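PDB 2CX0: hypothetical protein APE0525 from Aeropyrum pernix, which is of unknown function but carries a PUA domain behind a pre-PUA domain and probably binds RNA, perhaps in translation initiation. Local coordinates for residues A[139-152]-A[161-173]. Sequence-based numbering, arbitrary orientation.
Sequences PVMVGVAEVDSSAL and RGRAVRRVHRLGD
E146 and R163 meet at one end of an antiparallel strand pair, 138-145 against 163-170. NH2 of R163 donates to E146 OE2 at 3.0 Å, arriving from above the carboxylate plane, and the carboxylate and guanidinium planes stand 89° apart. The same oxygen lies 3.8 Å from R166 NE, a long salt bridge, and a water links it to R166 NH2, so one carboxylate oxygen ties two arginines together. R166 CG runs over the face of the R163 guanidinium, while V144 CB sits over the rim of one face of the R166 guanidinium, nearest NH2. On the other face of the sheet, M141, a selenomethionine, reaches along R167 to V165: with CG anti to the backbone N (chi1 176°) and a bend at chi2, SE comes 3.7 Å from V165 CG1, and a further bend at chi3 brings CE close to the same methyl.

Backbone bonds hold this register. V144 and R166 exchange N-H···O bonds in both directions, E146 N binds A164 O, and V140 O accepts from L171 N. In between, a classic beta bulge sets V168 and H169 both opposite V142; V142 O takes both their N-H groups, each at 2.9 Å, and V142 N returns a bond to H169 O. Beyond it, D173 OD2 accepts R170 N within a type II turn, and OD1 caps W176 N of helix 174-183.

Strand 163-170 lies between 138-145 and 111-112 in the mixed sheet of the PUA domain. L111 packs against M141 and V165; on the opposite face V142, V144 and V168 meet Y77 of strand 76-78, in the N-terminal antiparallel sheet, and V142 and H169 touch L80 of helix 80-86, joining the chain's two halves.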
loop_
_atom_site.group_PDB
_atom_site.type_symbol
_atom_site.label_atom_id
_atom_site.label_comp_id
_atom_site.label_asym_id
_atom_site.label_seq_id
_atom_site.Cartn_x
_atom_site.Cartn_y
_atom_site.Cartn_z
ATOM N N PRO A 139 8.972 -4.216 1.502
ATOM C CA PRO A 139 8.139 -3.155 0.937
ATOM C C PRO A 139 8.256 -1.947 1.873
ATOM O O PRO A 139 8.173 -2.071 3.115
ATOM C CB PRO A 139 6.722 -3.757 0.954
ATOM C CG PRO A 139 6.983 -5.250 1.031
ATOM C CD PRO A 139 8.143 -5.351 1.954
ATOM N N VAL A 140 8.507 -0.774 1.288
ATOM C CA VAL A 140 8.593 0.416 2.132
ATOM C C VAL A 140 7.533 1.485 1.816
ATOM O O VAL A 140 7.279 2.391 2.627
ATOM C CB VAL A 140 10.035 1.073 2.063
ATOM C CG1 VAL A 140 11.081 0.080 2.577
ATOM C CG2 VAL A 140 10.372 1.413 0.655
HETATM N N MSE A 141 6.932 1.418 0.627
HETATM C CA MSE A 141 5.934 2.413 0.279
HETATM C C MSE A 141 5.017 1.859 -0.825
HETATM O O MSE A 141 5.414 1.024 -1.645
HETATM C CB MSE A 141 6.631 3.680 -0.207
HETATM C CG MSE A 141 5.658 4.852 -0.723
HETATM SE SE MSE A 141 5.431 4.750 -2.682
HETATM C CE MSE A 141 7.061 5.802 -3.146
ATOM N N VAL A 142 3.774 2.327 -0.799
ATOM C CA VAL A 142 2.761 1.984 -1.797
ATOM C C VAL A 142 2.388 3.321 -2.415
ATOM O O VAL A 142 2.193 4.281 -1.671
ATOM C CB VAL A 142 1.482 1.339 -1.117
ATOM C CG1 VAL A 142 0.338 1.378 -2.061
ATOM C CG2 VAL A 142 1.821 -0.189 -0.780
ATOM N N GLY A 143 2.280 3.358 -3.740
ATOM C CA GLY A 143 1.937 4.590 -4.418
ATOM C C GLY A 143 1.521 4.454 -5.887
ATOM O O GLY A 143 1.138 3.381 -6.375
ATOM N N VAL A 144 1.583 5.588 -6.588
ATOM C CA VAL A 144 1.134 5.631 -7.945
ATOM C C VAL A 144 2.283 5.870 -8.906
ATOM O O VAL A 144 3.068 6.818 -8.737
ATOM C CB VAL A 144 0.055 6.759 -8.090
ATOM C CG1 VAL A 144 -0.486 6.793 -9.563
ATOM C CG2 VAL A 144 -1.077 6.550 -7.067
ATOM N N ALA A 145 2.381 5.012 -9.919
ATOM C CA ALA A 145 3.465 5.163 -10.891
ATOM C C ALA A 145 3.261 6.489 -11.644
ATOM O O ALA A 145 2.161 6.798 -12.077
ATOM C CB ALA A 145 3.471 3.987 -11.911
ATOM N N GLU A 146 4.329 7.258 -11.796
ATOM C CA GLU A 146 4.291 8.512 -12.550
ATOM C C GLU A 146 4.792 8.332 -13.966
ATOM O O GLU A 146 4.703 9.256 -14.781
ATOM C CB GLU A 146 5.152 9.570 -11.895
ATOM C CG GLU A 146 4.558 10.046 -10.605
ATOM C CD GLU A 146 4.027 11.479 -10.675
ATOM O OE1 GLU A 146 4.633 12.319 -11.380
ATOM O OE2 GLU A 146 3.025 11.776 -10.006
ATOM N N VAL A 147 5.339 7.165 -14.258
ATOM C CA VAL A 147 5.819 6.865 -15.616
ATOM C C VAL A 147 5.511 5.414 -15.945
ATOM O O VAL A 147 5.342 4.601 -15.031
ATOM C CB VAL A 147 7.331 7.094 -15.741
ATOM C CG1 VAL A 147 7.610 8.588 -15.671
ATOM C CG2 VAL A 147 8.077 6.350 -14.643
ATOM N N ASP A 148 5.476 5.063 -17.221
ATOM C CA ASP A 148 5.184 3.680 -17.567
ATOM C C ASP A 148 6.404 2.815 -17.132
ATOM O O ASP A 148 7.547 3.339 -17.070
ATOM C CB ASP A 148 5.016 3.551 -19.082
ATOM C CG ASP A 148 3.803 4.321 -19.645
ATOM O OD1 ASP A 148 3.719 4.427 -20.900
ATOM O OD2 ASP A 148 2.938 4.795 -18.873
ATOM N N SER A 149 6.188 1.519 -16.855
ATOM C CA SER A 149 7.297 0.619 -16.500
ATOM C C SER A 149 8.364 0.552 -17.633
ATOM O O SER A 149 9.576 0.476 -17.366
ATOM C CB SER A 149 6.782 -0.804 -16.224
ATOM O OG SER A 149 6.027 -1.253 -17.333
ATOM N N SER A 150 7.965 0.586 -18.904
ATOM C CA SER A 150 9.010 0.513 -19.941
ATOM C C SER A 150 9.816 1.823 -19.999
ATOM O O SER A 150 11.004 1.829 -20.348
ATOM C CB SER A 150 8.383 0.215 -21.289
ATOM O OG SER A 150 7.546 1.280 -21.614
ATOM N N ALA A 151 9.190 2.951 -19.663
ATOM C CA ALA A 151 9.948 4.177 -19.668
ATOM C C ALA A 151 10.882 4.188 -18.440
ATOM O O ALA A 151 12.014 4.679 -18.530
ATOM C CB ALA A 151 9.016 5.377 -19.624
ATOM N N LEU A 152 10.406 3.674 -17.305
ATOM C CA LEU A 152 11.211 3.694 -16.099
ATOM C C LEU A 152 12.469 2.828 -16.300
ATOM O O LEU A 152 13.553 3.153 -15.793
ATOM C CB LEU A 152 10.379 3.224 -14.895
ATOM C CG LEU A 152 11.060 3.316 -13.517
ATOM C CD1 LEU A 152 11.496 4.788 -13.203
ATOM C CD2 LEU A 152 10.004 2.796 -12.433
ATOM N N ARG A 161 16.649 12.577 -13.588
ATOM C CA ARG A 161 16.004 13.203 -12.416
ATOM C C ARG A 161 14.485 13.278 -12.628
ATOM O O ARG A 161 14.003 13.394 -13.775
ATOM C CB ARG A 161 16.535 14.599 -12.170
ATOM C CG ARG A 161 17.892 14.650 -11.398
ATOM C CD ARG A 161 18.911 13.654 -11.920
ATOM N NE ARG A 161 20.195 13.876 -11.241
ATOM C CZ ARG A 161 21.247 13.053 -11.270
ATOM N NH1 ARG A 161 21.198 11.916 -11.929
ATOM N NH2 ARG A 161 22.371 13.403 -10.660
ATOM N N GLY A 162 13.739 13.233 -11.532
ATOM C CA GLY A 162 12.282 13.286 -11.676
ATOM C C GLY A 162 11.585 12.268 -10.773
ATOM O O GLY A 162 12.222 11.334 -10.283
ATOM N N ARG A 163 10.267 12.426 -10.592
ATOM C CA ARG A 163 9.515 11.536 -9.750
ATOM C C ARG A 163 9.135 10.231 -10.475
ATOM O O ARG A 163 8.641 10.222 -11.603
ATOM C CB ARG A 163 8.252 12.248 -9.231
ATOM C CG ARG A 163 7.514 11.505 -8.041
ATOM C CD ARG A 163 6.758 12.569 -7.220
ATOM N NE ARG A 163 5.564 12.981 -7.938
ATOM C CZ ARG A 163 4.725 13.912 -7.511
ATOM N NH1 ARG A 163 4.971 14.565 -6.387
ATOM N NH2 ARG A 163 3.598 14.085 -8.151
ATOM N N ALA A 164 9.412 9.118 -9.821
ATOM C CA ALA A 164 9.066 7.818 -10.375
ATOM C C ALA A 164 7.706 7.341 -9.810
ATOM O O ALA A 164 6.839 6.819 -10.570
ATOM C CB ALA A 164 10.168 6.784 -10.016
ATOM N N VAL A 165 7.534 7.495 -8.495
ATOM C CA VAL A 165 6.273 7.025 -7.840
ATOM C C VAL A 165 5.839 8.040 -6.784
ATOM O O VAL A 165 6.637 8.492 -5.940
ATOM C CB VAL A 165 6.497 5.655 -7.095
ATOM C CG1 VAL A 165 5.203 5.168 -6.377
ATOM C CG2 VAL A 165 7.053 4.590 -8.125
ATOM N N ARG A 166 4.567 8.378 -6.843
ATOM C CA ARG A 166 3.989 9.308 -5.899
ATOM C C ARG A 166 3.576 8.499 -4.684
ATOM O O ARG A 166 2.781 7.538 -4.774
ATOM C CB ARG A 166 2.793 10.057 -6.547
ATOM C CG ARG A 166 2.083 11.011 -5.593
ATOM C CD ARG A 166 1.241 12.042 -6.325
ATOM N NE ARG A 166 0.353 11.467 -7.331
ATOM C CZ ARG A 166 -0.802 10.869 -7.052
ATOM N NH1 ARG A 166 -1.189 10.771 -5.785
ATOM N NH2 ARG A 166 -1.587 10.397 -8.037
ATOM N N ARG A 167 4.114 8.904 -3.535
ATOM C CA ARG A 167 3.807 8.225 -2.285
ATOM C C ARG A 167 2.300 8.280 -1.887
ATOM O O ARG A 167 1.673 9.339 -1.984
ATOM C CB ARG A 167 4.671 8.857 -1.138
ATOM C CG ARG A 167 4.202 8.399 0.267
ATOM C CD ARG A 167 4.405 9.502 1.329
ATOM N NE ARG A 167 3.483 10.628 1.094
ATOM C CZ ARG A 167 3.834 11.836 0.670
ATOM N NH1 ARG A 167 5.097 12.130 0.429
ATOM N NH2 ARG A 167 2.894 12.744 0.452
ATOM N N VAL A 168 1.705 7.140 -1.526
ATOM C CA VAL A 168 0.333 7.142 -0.991
ATOM C C VAL A 168 0.388 6.663 0.492
ATOM O O VAL A 168 -0.187 7.264 1.399
ATOM C CB VAL A 168 -0.566 6.233 -1.807
ATOM C CG1 VAL A 168 -1.925 5.930 -1.051
ATOM C CG2 VAL A 168 -0.821 6.934 -3.186
ATOM N N HIS A 169 1.111 5.580 0.738
ATOM C CA HIS A 169 1.235 5.012 2.084
ATOM C C HIS A 169 2.661 4.471 2.244
ATOM O O HIS A 169 3.225 3.849 1.298
ATOM C CB HIS A 169 0.202 3.891 2.280
ATOM C CG HIS A 169 0.485 2.996 3.448
ATOM N ND1 HIS A 169 0.652 1.630 3.330
ATOM C CD2 HIS A 169 0.540 3.268 4.773
ATOM C CE1 HIS A 169 0.793 1.096 4.549
ATOM N NE2 HIS A 169 0.727 2.075 5.436
ATOM N N ARG A 170 3.264 4.685 3.429
ATOM C CA ARG A 170 4.644 4.247 3.586
ATOM C C ARG A 170 4.969 3.788 5.001
ATOM O O ARG A 170 4.239 4.090 5.938
ATOM C CB ARG A 170 5.618 5.368 3.167
ATOM C CG ARG A 170 5.418 6.704 3.947
ATOM C CD ARG A 170 6.131 6.746 5.312
ATOM N NE ARG A 170 5.894 8.085 5.908
ATOM C CZ ARG A 170 6.334 8.470 7.107
ATOM N NH1 ARG A 170 7.070 7.630 7.852
ATOM N NH2 ARG A 170 5.973 9.683 7.571
ATOM N N LEU A 171 6.058 3.028 5.118
ATOM C CA LEU A 171 6.501 2.481 6.409
ATOM C C LEU A 171 6.608 3.577 7.506
ATOM O O LEU A 171 7.361 4.546 7.329
ATOM C CB LEU A 171 7.885 1.865 6.200
ATOM C CG LEU A 171 8.105 0.635 7.099
ATOM C CD1 LEU A 171 9.370 -0.188 6.705
ATOM C CD2 LEU A 171 8.132 1.142 8.483
ATOM N N GLY A 172 5.855 3.432 8.600
ATOM C CA GLY A 172 5.953 4.432 9.657
ATOM C C GLY A 172 4.987 5.616 9.597
ATOM O O GLY A 172 5.057 6.495 10.464
ATOM N N ASP A 173 4.144 5.685 8.567
ATOM C CA ASP A 173 3.178 6.762 8.544
ATOM C C ASP A 173 2.027 6.445 9.558
ATOM O O ASP A 173 2.016 5.398 10.202
ATOM C CB ASP A 173 2.695 7.119 7.090
ATOM C CG ASP A 173 1.757 6.073 6.433
ATOM O OD1 ASP A 173 1.193 5.158 7.106
ATOM O OD2 ASP A 173 1.587 6.225 5.170
HETATM O O HOH W 1 0.196 10.322 -10.752
#